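Local coordinates for protein putative hydrolase (Burkholderia cenocepacia, PDB 4X00) that probably acts as a hydrolase of the alpha/beta hydrolase fold, thought to be an aryl esterase that cleaves ester bonds, at residues 48-51 against 52-55; 67-70 against 71-74; 86-89 against 90-93; 202-205 against 206-209; 239-242 against 243-247. One frame throughout, in Å; residues are numbered along the deposited sequence. Where two conformers were deposited one is given.

Contact 1. Residues 48-51 against 52-55; sequences LNWS and KQLQ. With EDO (1,2-ethanediol), chain F.
Q53 folds back over the start of its own helix and reaches W50. Its CB lies 3.5 Å from W50 O, and a bend at chi2 (60°) turns the amide toward the indole. Q53 OE1 then arrives at the ring edge, in plane, 3.4 Å from W50 CE3, with the amide and ring planes almost perpendicular. The same oxygen accepts from a water that also donates to N49 O and itself accepts from K52 N, so one solvent molecule ties the 3-10 turn to the helix start. The other end of the amide, NE2, bonds N270 OD1 and F262 O. A glutamine suits this buried place because it can accept on one side and donate on the other.

W50 sits at the N-cap, and its carbonyl takes two amides: L54 N, 3.0 Å from W50 O and nearly in line with the C=O, and Q53 N, well above the carbonyl plane. L54 CG packs on W50 O at 3.4 Å. The indole meets F39 and F262. The arrangement is that of an N-capped short helix, 51-54, following strand 36-40 of the alpha/beta hydrolase fold, with W50 packed on strands 107-111 and 63-67 and L54 on 63-67.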
loop_
_atom_site.group_PDB
_atom_site.type_symbol
_atom_site.label_atom_id
_atom_site.label_comp_id
_atom_site.label_asym_id
_atom_site.label_seq_id
_atom_site.Cartn_x
_atom_site.Cartn_y
_atom_site.Cartn_z
ATOM N N LEU A 48 9.713 -4.831 2.621
ATOM C CA LEU A 48 10.473 -5.566 1.600
ATOM C C LEU A 48 9.862 -5.479 0.224
ATOM O O LEU A 48 10.586 -5.656 -0.770
ATOM C CB LEU A 48 10.606 -7.058 1.977
ATOM C CG LEU A 48 11.388 -7.279 3.273
ATOM C CD1 LEU A 48 11.500 -8.783 3.549
ATOM C CD2 LEU A 48 12.770 -6.599 3.312
ATOM N N ASN A 49 8.560 -5.203 0.132
ATOM C CA ASN A 49 7.950 -5.069 -1.193
ATOM C C ASN A 49 8.570 -3.987 -2.053
ATOM O O ASN A 49 8.475 -4.067 -3.262
ATOM C CB ASN A 49 6.464 -4.781 -1.068
ATOM C CG ASN A 49 5.693 -5.955 -0.579
ATOM O OD1 ASN A 49 5.046 -5.872 0.464
ATOM N ND2 ASN A 49 5.706 -7.036 -1.326
ATOM N N TRP A 50 9.184 -2.984 -1.415
ATOM C CA TRP A 50 9.624 -1.780 -2.124
ATOM C C TRP A 50 11.097 -1.795 -2.501
ATOM O O TRP A 50 11.640 -0.775 -2.906
ATOM C CB TRP A 50 9.315 -0.551 -1.274
ATOM C CG TRP A 50 7.867 -0.380 -0.968
ATOM C CD1 TRP A 50 7.262 -0.480 0.269
ATOM C CD2 TRP A 50 6.822 -0.110 -1.906
ATOM N NE1 TRP A 50 5.914 -0.269 0.145
ATOM C CE2 TRP A 50 5.617 -0.005 -1.174
ATOM C CE3 TRP A 50 6.798 0.129 -3.295
ATOM C CZ2 TRP A 50 4.387 0.313 -1.786
ATOM C CZ3 TRP A 50 5.578 0.433 -3.899
ATOM C CH2 TRP A 50 4.395 0.515 -3.153
ATOM N N SER A 51 11.740 -2.953 -2.449
ATOM C CA SER A 51 13.182 -3.039 -2.678
ATOM C C SER A 51 13.640 -2.476 -4.032
ATOM O O SER A 51 14.704 -1.863 -4.130
ATOM C CB SER A 51 13.663 -4.481 -2.561
ATOM O OG SER A 51 13.169 -5.247 -3.631
ATOM N N LYS A 52 12.855 -2.682 -5.089
ATOM C CA LYS A 52 13.303 -2.208 -6.401
ATOM C C LYS A 52 13.175 -0.701 -6.548
ATOM O O LYS A 52 13.774 -0.103 -7.459
ATOM C CB LYS A 52 12.536 -2.907 -7.520
ATOM C CG LYS A 52 12.760 -4.411 -7.522
ATOM C CD LYS A 52 12.219 -5.017 -8.768
ATOM C CE LYS A 52 12.256 -6.529 -8.700
ATOM N NZ LYS A 52 11.622 -7.074 -9.915
ATOM N N GLN A 53 12.388 -0.077 -5.682
ATOM C CA GLN A 53 12.331 1.393 -5.627
ATOM C C GLN A 53 13.505 1.898 -4.782
ATOM O O GLN A 53 14.243 2.805 -5.201
ATOM C CB GLN A 53 10.996 1.884 -5.051
ATOM C CG GLN A 53 9.813 1.695 -6.009
ATOM C CD GLN A 53 9.555 0.247 -6.397
ATOM O OE1 GLN A 53 9.226 -0.573 -5.525
ATOM N NE2 GLN A 53 9.673 -0.086 -7.696
ATOM N N LEU A 54 13.698 1.321 -3.598
ATOM C CA LEU A 54 14.760 1.809 -2.715
ATOM C C LEU A 54 16.161 1.620 -3.270
ATOM O O LEU A 54 17.067 2.376 -2.929
ATOM C CB LEU A 54 14.687 1.110 -1.359
ATOM C CG LEU A 54 13.315 1.136 -0.713
ATOM C CD1 LEU A 54 13.318 0.282 0.543
ATOM C CD2 LEU A 54 12.928 2.595 -0.416
ATOM N N GLN A 55 16.345 0.609 -4.105
ATOM C CA GLN A 55 17.661 0.331 -4.674
ATOM C C GLN A 55 17.994 1.094 -5.947
ATOM O O GLN A 55 19.106 0.996 -6.437
ATOM C CB GLN A 55 17.791 -1.171 -4.966
ATOM C CG GLN A 55 17.791 -2.051 -3.719
ATOM C CD GLN A 55 17.558 -3.526 -4.044
ATOM O OE1 GLN A 55 17.382 -3.902 -5.210
ATOM N NE2 GLN A 55 17.550 -4.368 -3.010
HETATM C C1 EDO F . 11.096 -7.847 -3.245
HETATM O O1 EDO F . 12.119 -7.684 -4.236
HETATM C C2 EDO F . 11.696 -8.549 -2.034
HETATM O O2 EDO F . 12.538 -7.637 -1.311
HETATM O O HOH W 1 10.073 -3.204 -5.398
#

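Contact 2. Residues 67-70 against 71-74; sequences YDLR and GHGL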
loop_
_atom_site.group_PDB
_atom_site.type_symbol
_atom_site.label_atom_id
_atom_site.label_comp_id
_atom_site.label_asym_id
_atom_site.label_seq_id
_atom_site.Cartn_x
_atom_site.Cartn_y
_atom_site.Cartn_z
ATOM N N TYR A 67 7.553 1.665 5.811
ATOM C CA TYR A 67 7.241 1.141 7.131
ATOM C C TYR A 67 6.408 -0.110 6.989
ATOM O O TYR A 67 5.842 -0.396 5.921
ATOM C CB TYR A 67 6.497 2.173 7.995
ATOM C CG TYR A 67 5.100 2.553 7.580
ATOM C CD1 TYR A 67 4.890 3.450 6.535
ATOM C CD2 TYR A 67 3.989 2.060 8.261
ATOM C CE1 TYR A 67 3.611 3.857 6.183
ATOM C CE2 TYR A 67 2.705 2.450 7.935
ATOM C CZ TYR A 67 2.519 3.384 6.895
ATOM O OH TYR A 67 1.251 3.786 6.558
ATOM N N ASP A 68 6.327 -0.888 8.071
ATOM C CA ASP A 68 5.458 -2.052 8.101
ATOM C C ASP A 68 4.106 -1.632 8.674
ATOM O O ASP A 68 4.022 -0.988 9.738
ATOM C CB ASP A 68 6.045 -3.177 8.961
ATOM C CG ASP A 68 7.355 -3.724 8.421
ATOM O OD1 ASP A 68 7.674 -3.525 7.225
ATOM O OD2 ASP A 68 8.094 -4.340 9.213
ATOM N N LEU A 69 3.031 -1.960 7.968
ATOM C CA LEU A 69 1.669 -1.741 8.501
ATOM C C LEU A 69 1.461 -2.465 9.824
ATOM O O LEU A 69 2.095 -3.506 10.096
ATOM C CB LEU A 69 0.609 -2.254 7.518
ATOM C CG LEU A 69 0.515 -1.544 6.160
ATOM C CD1 LEU A 69 -0.503 -2.302 5.298
ATOM C CD2 LEU A 69 0.124 -0.086 6.364
ATOM N N ARG A 70 0.562 -1.934 10.647
ATOM C CA ARG A 70 0.152 -2.694 11.821
ATOM C C ARG A 70 -0.245 -4.107 11.390
ATOM O O ARG A 70 -0.834 -4.335 10.319
ATOM C CB ARG A 70 -1.006 -2.007 12.564
ATOM C CG ARG A 70 -2.323 -1.881 11.791
ATOM C CD ARG A 70 -3.455 -1.314 12.710
ATOM N NE ARG A 70 -2.949 -0.112 13.377
ATOM C CZ ARG A 70 -3.120 0.169 14.662
ATOM N NH1 ARG A 70 -2.511 1.212 15.177
ATOM N NH2 ARG A 70 -3.920 -0.592 15.430
ATOM N N GLY A 71 0.097 -5.079 12.233
ATOM C CA GLY A 71 -0.208 -6.471 11.914
ATOM C C GLY A 71 0.738 -7.151 10.953
ATOM O O GLY A 71 0.537 -8.329 10.665
ATOM N N HIS A 72 1.734 -6.425 10.449
ATOM C CA HIS A 72 2.648 -6.904 9.417
ATOM C C HIS A 72 4.106 -6.760 9.802
ATOM O O HIS A 72 4.459 -5.927 10.644
ATOM C CB HIS A 72 2.417 -6.104 8.121
ATOM C CG HIS A 72 1.101 -6.372 7.438
ATOM N ND1 HIS A 72 -0.095 -5.805 7.839
ATOM C CD2 HIS A 72 0.826 -7.093 6.320
ATOM C CE1 HIS A 72 -1.053 -6.191 7.003
ATOM N NE2 HIS A 72 -0.520 -6.978 6.076
ATOM N N GLY A 73 4.962 -7.565 9.165
ATOM C CA GLY A 73 6.400 -7.378 9.268
ATOM C C GLY A 73 6.887 -7.378 10.705
ATOM O O GLY A 73 6.578 -8.314 11.474
ATOM N N LEU A 74 7.587 -6.310 11.101
ATOM C CA LEU A 74 8.086 -6.158 12.474
ATOM C C LEU A 74 7.360 -5.053 13.226
ATOM O O LEU A 74 7.808 -4.646 14.314
ATOM C CB LEU A 74 9.608 -5.931 12.470
ATOM C CG LEU A 74 10.411 -7.072 11.818
ATOM C CD1 LEU A 74 11.934 -6.784 11.932
ATOM C CD2 LEU A 74 10.031 -8.453 12.366
#
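A type II beta turn from L69 to H72 reverses the chain just beyond strand 63-67, its ends joined by the bond from H72 N to L69 O (3.0 Å). G71 occupies the third position with positive phi (80°), where glycine avoids a jam against the preceding carbonyl oxygen.

H72 ND1 donates to R70 O at 3.0 Å and 165°; the acceptor lies in the ring plane, while the nitrogen stands above the plane of the carbonyl. L69 CB comes within 3.6 Å of H72 ND1, and L69 CD1 covers one ring face, offset toward the rim. With NE2 bonded to L44 N, both ring nitrogens are engaged, which fixes the rotation of the imidazole.

With its CG beside the backbone N (chi1 -63°), D68 turns OD2 to L74 N and accepts a nearly straight bond of 2.8 Å, on the anti side but tilted out of the carboxylate plane. D68 OD2 also forms a salt bridge with R47. G73 CA passes 3.5 Å from D68 OD2, a place suited to a residue without a side chain. A type II beta turn with glycine at its third position here follows an inner strand of the alpha/beta hydrolase sheet.

Contact 3. Residues 86-89 against 90-93; sequences DGRR and WADD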
loop_
_atom_site.group_PDB
_atom_site.type_symbol
_atom_site.label_atom_id
_atom_site.label_comp_id
_atom_site.label_asym_id
_atom_site.label_seq_id
_atom_site.Cartn_x
_atom_site.Cartn_y
_atom_site.Cartn_z
ATOM N N ASP A 86 -11.320 -0.634 12.469
ATOM C CA ASP A 86 -11.488 0.811 12.341
ATOM C C ASP A 86 -10.398 1.337 11.387
ATOM O O ASP A 86 -9.214 1.405 11.759
ATOM C CB ASP A 86 -11.392 1.501 13.703
ATOM C CG ASP A 86 -11.562 3.016 13.615
ATOM O OD1 ASP A 86 -11.855 3.528 12.512
ATOM O OD2 ASP A 86 -11.433 3.694 14.668
ATOM N N GLY A 87 -10.787 1.709 10.163
ATOM C CA GLY A 87 -9.851 2.250 9.188
ATOM C C GLY A 87 -9.059 3.438 9.713
ATOM O O GLY A 87 -7.935 3.669 9.274
ATOM N N ARG A 88 -9.639 4.200 10.634
ATOM C CA ARG A 88 -8.961 5.363 11.185
ATOM C C ARG A 88 -7.652 4.986 11.880
ATOM O O ARG A 88 -6.716 5.797 11.906
ATOM C CB ARG A 88 -9.896 6.118 12.162
ATOM C CG ARG A 88 -9.296 7.344 12.864
ATOM C CD ARG A 88 -8.790 8.403 11.880
ATOM N NE ARG A 88 -8.292 9.572 12.609
ATOM C CZ ARG A 88 -9.047 10.599 12.976
ATOM N NH1 ARG A 88 -10.339 10.597 12.691
ATOM N NH2 ARG A 88 -8.511 11.625 13.625
ATOM N N ARG A 89 -7.573 3.779 12.468
ATOM C CA ARG A 89 -6.342 3.413 13.172
ATOM C C ARG A 89 -5.167 3.359 12.206
ATOM O O ARG A 89 -4.049 3.774 12.540
ATOM C CB ARG A 89 -6.435 2.046 13.859
ATOM C CG ARG A 89 -7.424 1.909 14.929
ATOM C CD ARG A 89 -6.995 2.705 16.132
ATOM N NE ARG A 89 -8.077 2.590 17.067
ATOM C CZ ARG A 89 -8.150 1.684 18.037
ATOM N NH1 ARG A 89 -7.143 0.843 18.275
ATOM N NH2 ARG A 89 -9.220 1.663 18.804
ATOM N N TRP A 90 -5.417 2.839 11.009
ATOM C CA TRP A 90 -4.345 2.724 10.024
ATOM C C TRP A 90 -3.981 4.108 9.480
ATOM O O TRP A 90 -2.818 4.389 9.197
ATOM C CB TRP A 90 -4.756 1.825 8.861
ATOM C CG TRP A 90 -5.297 0.444 9.221
ATOM C CD1 TRP A 90 -6.460 0.157 9.863
ATOM C CD2 TRP A 90 -4.709 -0.817 8.885
ATOM N NE1 TRP A 90 -6.633 -1.202 9.961
ATOM C CE2 TRP A 90 -5.569 -1.825 9.365
ATOM C CE3 TRP A 90 -3.538 -1.192 8.220
ATOM C CZ2 TRP A 90 -5.283 -3.187 9.212
ATOM C CZ3 TRP A 90 -3.262 -2.531 8.060
ATOM C CH2 TRP A 90 -4.130 -3.514 8.536
ATOM N N ALA A 91 -4.988 4.946 9.272
ATOM C CA ALA A 91 -4.724 6.319 8.888
ATOM C C ALA A 91 -3.912 7.050 9.944
ATOM O O ALA A 91 -3.029 7.856 9.602
ATOM C CB ALA A 91 -6.035 7.069 8.609
ATOM N N ASP A 92 -4.214 6.797 11.220
ATOM C CA ASP A 92 -3.443 7.429 12.298
ATOM C C ASP A 92 -2.006 6.922 12.354
ATOM O O ASP A 92 -1.108 7.685 12.723
ATOM C CB ASP A 92 -4.116 7.218 13.655
ATOM C CG ASP A 92 -5.412 8.000 13.810
ATOM O OD1 ASP A 92 -5.732 8.903 12.996
ATOM O OD2 ASP A 92 -6.121 7.717 14.789
ATOM N N ASP A 93 -1.775 5.659 11.988
ATOM C CA ASP A 93 -0.408 5.156 11.890
ATOM C C ASP A 93 0.364 5.986 10.861
ATOM O O ASP A 93 1.492 6.414 11.116
ATOM C CB ASP A 93 -0.352 3.673 11.444
ATOM C CG ASP A 93 -0.956 2.695 12.449
ATOM O OD1 ASP A 93 -1.097 3.038 13.623
ATOM O OD2 ASP A 93 -1.246 1.555 12.029
#
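R88 and D92, one helical turn apart, form a salt bridge: R88 NE donates to D92 OD1 at 2.7 Å. The oxygen lies in the guanidinium plane and is met on its syn side, yet the two flat groups stand 85° apart, so a single N-H makes the link. R88 reaches it because CG extends away from the backbone N (chi1 178°) and the chain then bends at chi2, which brings R88 CD to 3.3 Å from D92 OD1. Y125 OH bonds the same D92 oxygen.

At the helix start D86 is the N-cap. Its OD1 accepts from R88 N at 3.0 Å, from above the carboxylate plane, satisfying a first-turn amide that has no helical carbonyl partner; aspartate, short and acidic, is well suited to this place. The regular helical bonds follow, among them A91 N to G87 O at 3.2 Å and D93 N to R89 O at 3.0 Å.

Packing surrounds this polar frame. W90 turns its indole edge toward the first turn, CD1 lying 3.6 Å from D86 O and in plane with it, while NE1 donates to Y84 O. The rest of the ring lies among L113, V117, M200 and V204, filling the space between helices. R89 pairs with D20.

Two arginines follow the capping aspartate and two aspartates follow one turn later, so R88 and D92 can pair i to i+4. The negative D86 would probably interact favourably with the positive N-terminal end of the helix dipole, and the positive charge of R88 probably stabilises the carboxylate form of D92.

Contact 4. Residues 202-205 against 206-209; sequences RAVR and SMTV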
loop_
_atom_site.group_PDB
_atom_site.type_symbol
_atom_site.label_atom_id
_atom_site.label_comp_id
_atom_site.label_asym_id
_atom_site.label_seq_id
_atom_site.Cartn_x
_atom_site.Cartn_y
_atom_site.Cartn_z
ATOM N N ARG A 202 -8.096 -11.750 9.729
ATOM C CA ARG A 202 -9.546 -11.960 9.867
ATOM C C ARG A 202 -10.308 -10.640 9.931
ATOM O O ARG A 202 -11.428 -10.523 9.415
ATOM C CB ARG A 202 -9.858 -12.794 11.116
ATOM C CG ARG A 202 -9.449 -14.256 10.989
ATOM C CD ARG A 202 -9.840 -15.100 12.214
ATOM N NE ARG A 202 -9.319 -14.540 13.463
ATOM C CZ ARG A 202 -8.232 -14.963 14.112
ATOM N NH1 ARG A 202 -7.518 -15.995 13.679
ATOM N NH2 ARG A 202 -7.873 -14.353 15.232
ATOM N N ALA A 203 -9.696 -9.642 10.555
ATOM C CA ALA A 203 -10.349 -8.359 10.763
ATOM C C ALA A 203 -10.339 -7.434 9.536
ATOM O O ALA A 203 -11.291 -6.658 9.310
ATOM C CB ALA A 203 -9.694 -7.665 11.967
ATOM N N VAL A 204 -9.273 -7.492 8.734
ATOM C CA VAL A 204 -9.069 -6.456 7.728
ATOM C C VAL A 204 -10.162 -6.492 6.652
ATOM O O VAL A 204 -10.470 -5.463 6.046
ATOM C CB VAL A 204 -7.640 -6.573 7.126
ATOM C CG1 VAL A 204 -7.534 -7.802 6.259
ATOM C CG2 VAL A 204 -7.267 -5.288 6.395
ATOM N N ARG A 205 -10.776 -7.658 6.464
ATOM C CA ARG A 205 -11.969 -7.848 5.641
ATOM C C ARG A 205 -13.054 -6.804 5.928
ATOM O O ARG A 205 -13.773 -6.348 5.030
ATOM C CB ARG A 205 -12.532 -9.262 5.894
ATOM C CG ARG A 205 -11.445 -10.365 5.938
ATOM C CD ARG A 205 -12.108 -11.724 6.055
ATOM N NE ARG A 205 -12.863 -11.969 7.290
ATOM C CZ ARG A 205 -13.978 -12.693 7.297
ATOM N NH1 ARG A 205 -14.657 -12.920 8.411
ATOM N NH2 ARG A 205 -14.406 -13.195 6.144
ATOM N N SER A 206 -13.158 -6.444 7.202
ATOM C CA SER A 206 -14.209 -5.568 7.718
ATOM C C SER A 206 -13.735 -4.149 7.951
ATOM O O SER A 206 -14.469 -3.351 8.521
ATOM C CB SER A 206 -14.766 -6.116 9.045
ATOM O OG SER A 206 -15.340 -7.393 8.863
ATOM N N MET A 207 -12.512 -3.831 7.536
ATOM C CA MET A 207 -11.963 -2.494 7.750
ATOM C C MET A 207 -12.774 -1.449 7.003
ATOM O O MET A 207 -13.029 -1.602 5.820
ATOM C CB MET A 207 -10.510 -2.409 7.281
ATOM C CG MET A 207 -9.835 -1.090 7.649
ATOM S SD MET A 207 -8.187 -0.953 6.898
ATOM C CE MET A 207 -8.609 -0.517 5.224
ATOM N N THR A 208 -13.167 -0.383 7.692
ATOM C CA THR A 208 -13.886 0.693 7.043
ATOM C C THR A 208 -12.962 1.426 6.063
ATOM O O THR A 208 -11.763 1.567 6.320
ATOM C CB THR A 208 -14.463 1.674 8.080
ATOM O OG1 THR A 208 -13.418 2.139 8.937
ATOM C CG2 THR A 208 -15.522 0.975 8.941
ATOM N N VAL A 209 -13.516 1.839 4.924
ATOM C CA VAL A 209 -12.741 2.585 3.924
ATOM C C VAL A 209 -13.563 3.777 3.458
ATOM O O VAL A 209 -14.594 3.613 2.797
ATOM C CB VAL A 209 -12.363 1.719 2.702
ATOM C CG1 VAL A 209 -11.470 2.517 1.731
ATOM C CG2 VAL A 209 -11.637 0.458 3.147
HETATM O O HOH W 2 -13.954 -9.505 9.867
#
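V204 and M207 meet where helix 198-204 ends. M207 N donates to V204 O at 3.0 Å, closing a type I beta turn from V204 to M207, although the amide stands far above the carbonyl plane. V204 CG2 and M207 CB touch at 4.4 Å, and M207 CB also rests on V204 O. One residue earlier, S206 N gives a shorter bond, 2.8 Å, to A203 O, with S206 CB 3.5 Å from A203 O. Two successive i+3 to i backbone bonds, as in a 3-10 turn, thus tighten the chain as the helix finishes.

The next layer is polar and exposed. R205 bends at chi3 (-65°) so that NE donates back to R202 O at 2.9 Å, the acceptor lying in the guanidinium plane. R202 O also accepts from a water 2.8 Å away, which in turn bonds S206 OG. R202 O is therefore gripped by a side chain and a solvent molecule, and the short hydroxyl of S206 reaches the same water. An arginine suits position 205 because it is long enough to fold back while keeping its charged end near the surface.

M207, with CG anti to the backbone N (chi1 -172°), runs inward instead. Its flexible thioether chain packs on L113 and A116 of helix 113-125 and on W90 of helix 87-100. V204 also touches L113 and L43, and A203 faces Y84 and T85 of helix 82-85.

Contact 5. Residues 239-242 against 243-247; sequences IARA and KSLNP
I239 and K243 stand one turn apart on helix 235-245, linked by K243 N to I239 O at 2.9 Å. The same spacing repeats in S244 N to A240 O and L245 N to R241 O, and the last such bond, N246 N to A242 O at 2.9 Å, lies in the carbonyl plane. N246 is the first residue to leave helical angles, so this bond holds the departing chain to the final turn; L245 N adds a weak second bond to A242 O.

On one side of the helix I239 and K243 lie alongside each other, pointing the same way. I239 CG2 is 4.0 Å from K243 CE, and the extended lysine chain carries NZ past the isoleucine to S251 OG. Its methylenes are apolar enough to pack and its end polar enough to bond.

R241 and L245 make the second pair. R241 sends CG away from the backbone N (chi1 174°) and bends at chi2, bringing its guanidinium across L245: L245 CD1 lies 4.0 Å above the plane, over its centre, while L245 CD2 approaches R241 NH1 at 3.6 Å. The polar edge is kept for other partners, NE pairing with E141 and R241 NH1 giving a 2.9 Å bond to a water.

Inward, A242 is small enough to let the helix pack closely on L224 and L215, and I239 touches Y226 and L253. The helix forms the connection in a beta-alpha-beta crossover between strands 222-227 and 250-254 of the alpha/beta hydrolase fold.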
loop_
_atom_site.group_PDB
_atom_site.type_symbol
_atom_site.label_atom_id
_atom_site.label_comp_id
_atom_site.label_asym_id
_atom_site.label_seq_id
_atom_site.Cartn_x
_atom_site.Cartn_y
_atom_site.Cartn_z
ATOM N N ILE A 239 -10.536 1.969 -11.078
ATOM C CA ILE A 239 -10.165 3.254 -11.655
ATOM C C ILE A 239 -11.411 4.070 -11.964
ATOM O O ILE A 239 -11.473 5.261 -11.645
ATOM C CB ILE A 239 -9.307 3.060 -12.917
ATOM C CG1 ILE A 239 -7.913 2.567 -12.521
ATOM C CG2 ILE A 239 -9.165 4.403 -13.687
ATOM C CD1 ILE A 239 -7.116 2.032 -13.684
ATOM N N ALA A 240 -12.424 3.432 -12.539
ATOM C CA ALA A 240 -13.629 4.155 -12.933
ATOM C C ALA A 240 -14.371 4.671 -11.705
ATOM O O ALA A 240 -14.865 5.802 -11.708
ATOM C CB ALA A 240 -14.542 3.268 -13.797
ATOM N N ARG A 241 -14.436 3.874 -10.644
ATOM C CA ARG A 241 -15.075 4.322 -9.416
ATOM C C ARG A 241 -14.319 5.511 -8.827
ATOM O O ARG A 241 -14.927 6.501 -8.441
ATOM C CB ARG A 241 -15.142 3.179 -8.398
ATOM C CG ARG A 241 -15.660 3.599 -7.039
ATOM C CD ARG A 241 -17.076 4.134 -7.066
ATOM N NE ARG A 241 -17.513 4.335 -5.691
ATOM C CZ ARG A 241 -18.378 5.261 -5.288
ATOM N NH1 ARG A 241 -18.931 6.105 -6.152
ATOM N NH2 ARG A 241 -18.675 5.336 -3.998
ATOM N N ALA A 242 -12.992 5.428 -8.794
ATOM C CA ALA A 242 -12.210 6.547 -8.284
ATOM C C ALA A 242 -12.391 7.810 -9.111
ATOM O O ALA A 242 -12.518 8.899 -8.531
ATOM C CB ALA A 242 -10.743 6.169 -8.213
ATOM N N LYS A 243 -12.381 7.697 -10.449
ATOM C CA LYS A 243 -12.547 8.877 -11.287
ATOM C C LYS A 243 -13.950 9.447 -11.146
ATOM O O LYS A 243 -14.143 10.656 -11.309
ATOM C CB LYS A 243 -12.255 8.555 -12.742
ATOM C CG LYS A 243 -10.768 8.432 -13.026
ATOM C CD LYS A 243 -10.499 8.190 -14.484
ATOM C CE LYS A 243 -9.002 8.212 -14.755
ATOM N NZ LYS A 243 -8.690 8.115 -16.233
ATOM N N SER A 244 -14.927 8.593 -10.842
ATOM C CA SER A 244 -16.292 9.051 -10.614
ATOM C C SER A 244 -16.329 9.943 -9.377
ATOM O O SER A 244 -17.056 10.948 -9.322
ATOM C CB SER A 244 -17.230 7.842 -10.470
ATOM O OG SER A 244 -18.574 8.239 -10.312
ATOM N N LEU A 245 -15.521 9.594 -8.393
ATOM C CA LEU A 245 -15.445 10.353 -7.162
ATOM C C LEU A 245 -14.616 11.618 -7.303
ATOM O O LEU A 245 -14.937 12.649 -6.694
ATOM C CB LEU A 245 -14.854 9.471 -6.059
ATOM C CG LEU A 245 -15.804 8.354 -5.626
ATOM C CD1 LEU A 245 -15.032 7.379 -4.749
ATOM C CD2 LEU A 245 -17.020 8.928 -4.876
ATOM N N ASN A 246 -13.548 11.534 -8.095
ATOM C CA ASN A 246 -12.659 12.675 -8.291
ATOM C C ASN A 246 -12.205 12.701 -9.731
ATOM O O ASN A 246 -11.340 11.931 -10.118
ATOM C CB ASN A 246 -11.452 12.598 -7.351
ATOM C CG ASN A 246 -10.564 13.824 -7.432
ATOM O OD1 ASN A 246 -10.515 14.512 -8.447
ATOM N ND2 ASN A 246 -9.841 14.097 -6.360
ATOM N N PRO A 247 -12.787 13.600 -10.543
ATOM C CA PRO A 247 -12.534 13.575 -11.996
ATOM C C PRO A 247 -11.154 14.096 -12.355
ATOM O O PRO A 247 -10.764 14.024 -13.531
ATOM C CB PRO A 247 -13.620 14.499 -12.560
ATOM C CG PRO A 247 -13.860 15.484 -11.413
ATOM C CD PRO A 247 -13.767 14.631 -10.166
HETATM O O HOH W 3 -19.371 5.846 -8.984
#

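Each contact is local, within a continuous run of eight or nine residues, and the five follow one another in series without nesting or crossing. From the N terminus, contact 1 starts the short helix after strand 36-40, and contact 2 turns the chain after strand 63-67. Contact 3 begins helix 87-100 and touches contact 2 through the salt bridge of R70 with D93 and through W90 against L69 and R70. Contact 4, much later in sequence, returns to contact 3, where T208 probably bonds G87. Contacts 2, 3 and 4 are thus joined through contact 3, while contacts 2 and 4 do not touch. Contact 5, about 29 Å from contact 1 between centres, stands apart beside the edge strand 250-254.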